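Local coordinates for protein shikimate dehydrogenase (Thermotoga maritima, PDB 3U62) that probably catalyses the reversible NADPH-linked reduction of 3-dehydroshikimate to shikimate, a step towards chorismate and the aromatic amino acids, at residues A120-L128 against K146-I154. Residues are numbered along the deposited sequence; the frame is centred on the assembly and turned at random.
Sequences ARAVIYALL and KALDFPVKI
Phe-150 lays its ring across helix 118-129, with one face over the branched side chain of Ile-124. Ile-124 CG2 makes a CH-pi contact there, 4.0 Å from the ring centroid and 27° off the ring normal. With CG1 beside the backbone N and CG2 anti to it (chi1 -63°), the two branches of Ile-124 divide the work: CG2 also meets Val-152 CG1 at 3.9 Å, while CD1 reaches Leu-148 CD2. Around the ring, Leu-128 CD1 approaches Phe-150 CD2 obliquely at 3.6 Å, Arg-121 CB lies 3.9 Å from Phe-150 CE1, and Phe-150 CE2 comes to the edge of the Tyr-125 ring, near its plane. Leu-128 CD1 also reaches the proline ring, 4.0 Å from Pro-151 CD, where Pro-151 centres an inverse gamma turn. An alanine in place of Phe-150 would remove the ring and is likely to leave Ile-124 CG2 and Leu-128 CD1 facing a gap between helix and loop. Arg-121 packs its CG on Leu-148 CD2 at 3.8 Å; its chain then bends at chi3 (-65°), and NE and NH2 bond to the carbonyl oxygens of Ile-79 and Lys-80, tying the helix to the 74-79 region. Lys-80 NZ, in turn, bonds to Ala-147 O and forms a salt bridge with Asp-149 OD2. Leu-148 and Ile-124 both rest on Val-137 of strand 135-139. The apolar seam joins the helix after the predicted NADP(+)-binding glycine-rich turn to the connection leading into edge strand 153-156, an arrangement characteristic of the Rossmann-type nucleotide-binding domain.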
# COMPACT_ATOMS: atom_id res chain seq x y z
N ALA A 120 6.04 1.14 2.36
CA ALA A 120 7.29 0.38 2.32
C ALA A 120 7.38 -0.62 3.46
O ALA A 120 7.73 -1.78 3.24
CB ALA A 120 8.48 1.32 2.35
N ARG A 121 7.05 -0.17 4.67
CA ARG A 121 7.13 -1.01 5.85
C ARG A 121 6.14 -2.18 5.78
O ARG A 121 6.43 -3.27 6.29
CB ARG A 121 6.95 -0.19 7.13
CG ARG A 121 8.05 0.86 7.34
CD ARG A 121 8.04 1.48 8.73
NE ARG A 121 6.83 2.25 9.00
CZ ARG A 121 6.68 3.55 8.75
NH1 ARG A 121 7.68 4.26 8.22
NH2 ARG A 121 5.54 4.15 9.04
N ALA A 122 4.99 -1.96 5.15
CA ALA A 122 4.02 -3.03 4.89
C ALA A 122 4.58 -4.04 3.89
O ALA A 122 4.43 -5.25 4.08
CB ALA A 122 2.71 -2.45 4.39
N VAL A 123 5.22 -3.54 2.83
CA VAL A 123 5.84 -4.39 1.82
C VAL A 123 6.97 -5.23 2.43
O VAL A 123 7.04 -6.43 2.19
CB VAL A 123 6.35 -3.56 0.60
CG1 VAL A 123 7.29 -4.37 -0.28
CG2 VAL A 123 5.17 -3.06 -0.22
N ILE A 124 7.83 -4.59 3.22
CA ILE A 124 8.93 -5.28 3.90
C ILE A 124 8.40 -6.39 4.82
O ILE A 124 8.91 -7.51 4.79
CB ILE A 124 9.85 -4.31 4.69
CG1 ILE A 124 10.52 -3.31 3.73
CG2 ILE A 124 10.92 -5.08 5.47
CD1 ILE A 124 10.97 -2.02 4.40
N TYR A 125 7.39 -6.07 5.61
CA TYR A 125 6.75 -7.04 6.49
C TYR A 125 6.22 -8.23 5.69
O TYR A 125 6.43 -9.38 6.08
CB TYR A 125 5.61 -6.40 7.30
CG TYR A 125 4.99 -7.30 8.34
CD1 TYR A 125 5.50 -7.34 9.64
CD2 TYR A 125 3.89 -8.10 8.04
CE1 TYR A 125 4.93 -8.17 10.61
CE2 TYR A 125 3.32 -8.93 9.00
CZ TYR A 125 3.84 -8.96 10.28
OH TYR A 125 3.28 -9.77 11.23
N ALA A 126 5.54 -7.94 4.58
CA ALA A 126 5.01 -8.98 3.70
C ALA A 126 6.12 -9.87 3.14
O ALA A 126 5.99 -11.10 3.16
CB ALA A 126 4.22 -8.34 2.57
N LEU A 127 7.20 -9.26 2.67
CA LEU A 127 8.34 -9.99 2.12
C LEU A 127 8.98 -10.91 3.15
O LEU A 127 9.30 -12.06 2.85
CB LEU A 127 9.39 -9.03 1.55
CG LEU A 127 9.03 -8.23 0.29
CD1 LEU A 127 10.00 -7.07 0.11
CD2 LEU A 127 9.00 -9.11 -0.95
N LEU A 128 9.15 -10.40 4.37
CA LEU A 128 9.71 -11.19 5.47
C LEU A 128 8.80 -12.36 5.85
O LEU A 128 9.29 -13.44 6.21
CB LEU A 128 10.00 -10.31 6.68
CG LEU A 128 11.17 -9.33 6.56
CD1 LEU A 128 11.14 -8.32 7.69
CD2 LEU A 128 12.51 -10.04 6.52
N LYS A 146 15.36 6.25 9.58
CA LYS A 146 15.58 6.04 11.01
C LYS A 146 14.38 5.38 11.71
O LYS A 146 14.51 4.86 12.83
CB LYS A 146 15.98 7.35 11.71
CG LYS A 146 17.40 7.78 11.38
CD LYS A 146 17.79 9.08 12.04
CE LYS A 146 19.26 9.41 11.76
NZ LYS A 146 19.66 10.73 12.33
N ALA A 147 13.23 5.38 11.04
CA ALA A 147 12.04 4.68 11.54
C ALA A 147 12.06 3.20 11.17
O ALA A 147 11.21 2.43 11.64
CB ALA A 147 10.78 5.36 11.02
N LEU A 148 13.01 2.80 10.33
CA LEU A 148 13.12 1.41 9.89
C LEU A 148 13.88 0.57 10.90
O LEU A 148 15.06 0.82 11.18
CB LEU A 148 13.82 1.32 8.53
CG LEU A 148 13.09 1.82 7.28
CD1 LEU A 148 14.05 1.84 6.10
CD2 LEU A 148 11.87 0.95 6.96
N ASP A 149 13.20 -0.44 11.45
CA ASP A 149 13.82 -1.36 12.40
C ASP A 149 14.00 -2.77 11.82
O ASP A 149 14.61 -3.63 12.45
CB ASP A 149 13.00 -1.43 13.69
CG ASP A 149 13.00 -0.12 14.46
OD1 ASP A 149 14.00 0.63 14.38
OD2 ASP A 149 12.00 0.16 15.15
N PHE A 150 13.48 -2.98 10.61
CA PHE A 150 13.55 -4.26 9.93
C PHE A 150 14.99 -4.63 9.54
O PHE A 150 15.83 -3.75 9.37
CB PHE A 150 12.67 -4.24 8.67
CG PHE A 150 11.20 -4.17 8.96
CD1 PHE A 150 10.48 -3.01 8.70
CD2 PHE A 150 10.52 -5.27 9.48
CE1 PHE A 150 9.11 -2.94 8.95
CE2 PHE A 150 9.15 -5.21 9.74
CZ PHE A 150 8.45 -4.04 9.48
N PRO A 151 15.27 -5.95 9.39
CA PRO A 151 16.60 -6.40 8.98
C PRO A 151 16.85 -6.18 7.49
O PRO A 151 16.84 -7.13 6.70
CB PRO A 151 16.58 -7.90 9.34
CG PRO A 151 15.15 -8.28 9.26
CD PRO A 151 14.36 -7.07 9.66
N VAL A 152 17.06 -4.92 7.12
CA VAL A 152 17.26 -4.52 5.74
C VAL A 152 18.56 -3.73 5.61
O VAL A 152 19.11 -3.25 6.60
CB VAL A 152 16.07 -3.65 5.21
CG1 VAL A 152 14.78 -4.45 5.21
CG2 VAL A 152 15.92 -2.37 6.04
N LYS A 153 19.06 -3.60 4.38
CA LYS A 153 20.12 -2.65 4.09
C LYS A 153 19.48 -1.38 3.54
O LYS A 153 18.45 -1.45 2.86
CB LYS A 153 21.13 -3.23 3.09
CG LYS A 153 21.93 -4.40 3.66
CD LYS A 153 23.00 -4.86 2.69
CE LYS A 153 23.82 -6.00 3.29
NZ LYS A 153 24.94 -6.42 2.41
N ILE A 154 20.07 -0.23 3.84
CA ILE A 154 19.47 1.05 3.46
C ILE A 154 20.43 1.88 2.60
O ILE A 154 21.59 2.07 2.94
CB ILE A 154 19.00 1.85 4.71
CG1 ILE A 154 18.02 1.02 5.54
CG2 ILE A 154 18.32 3.17 4.28
CD1 ILE A 154 17.83 1.50 6.97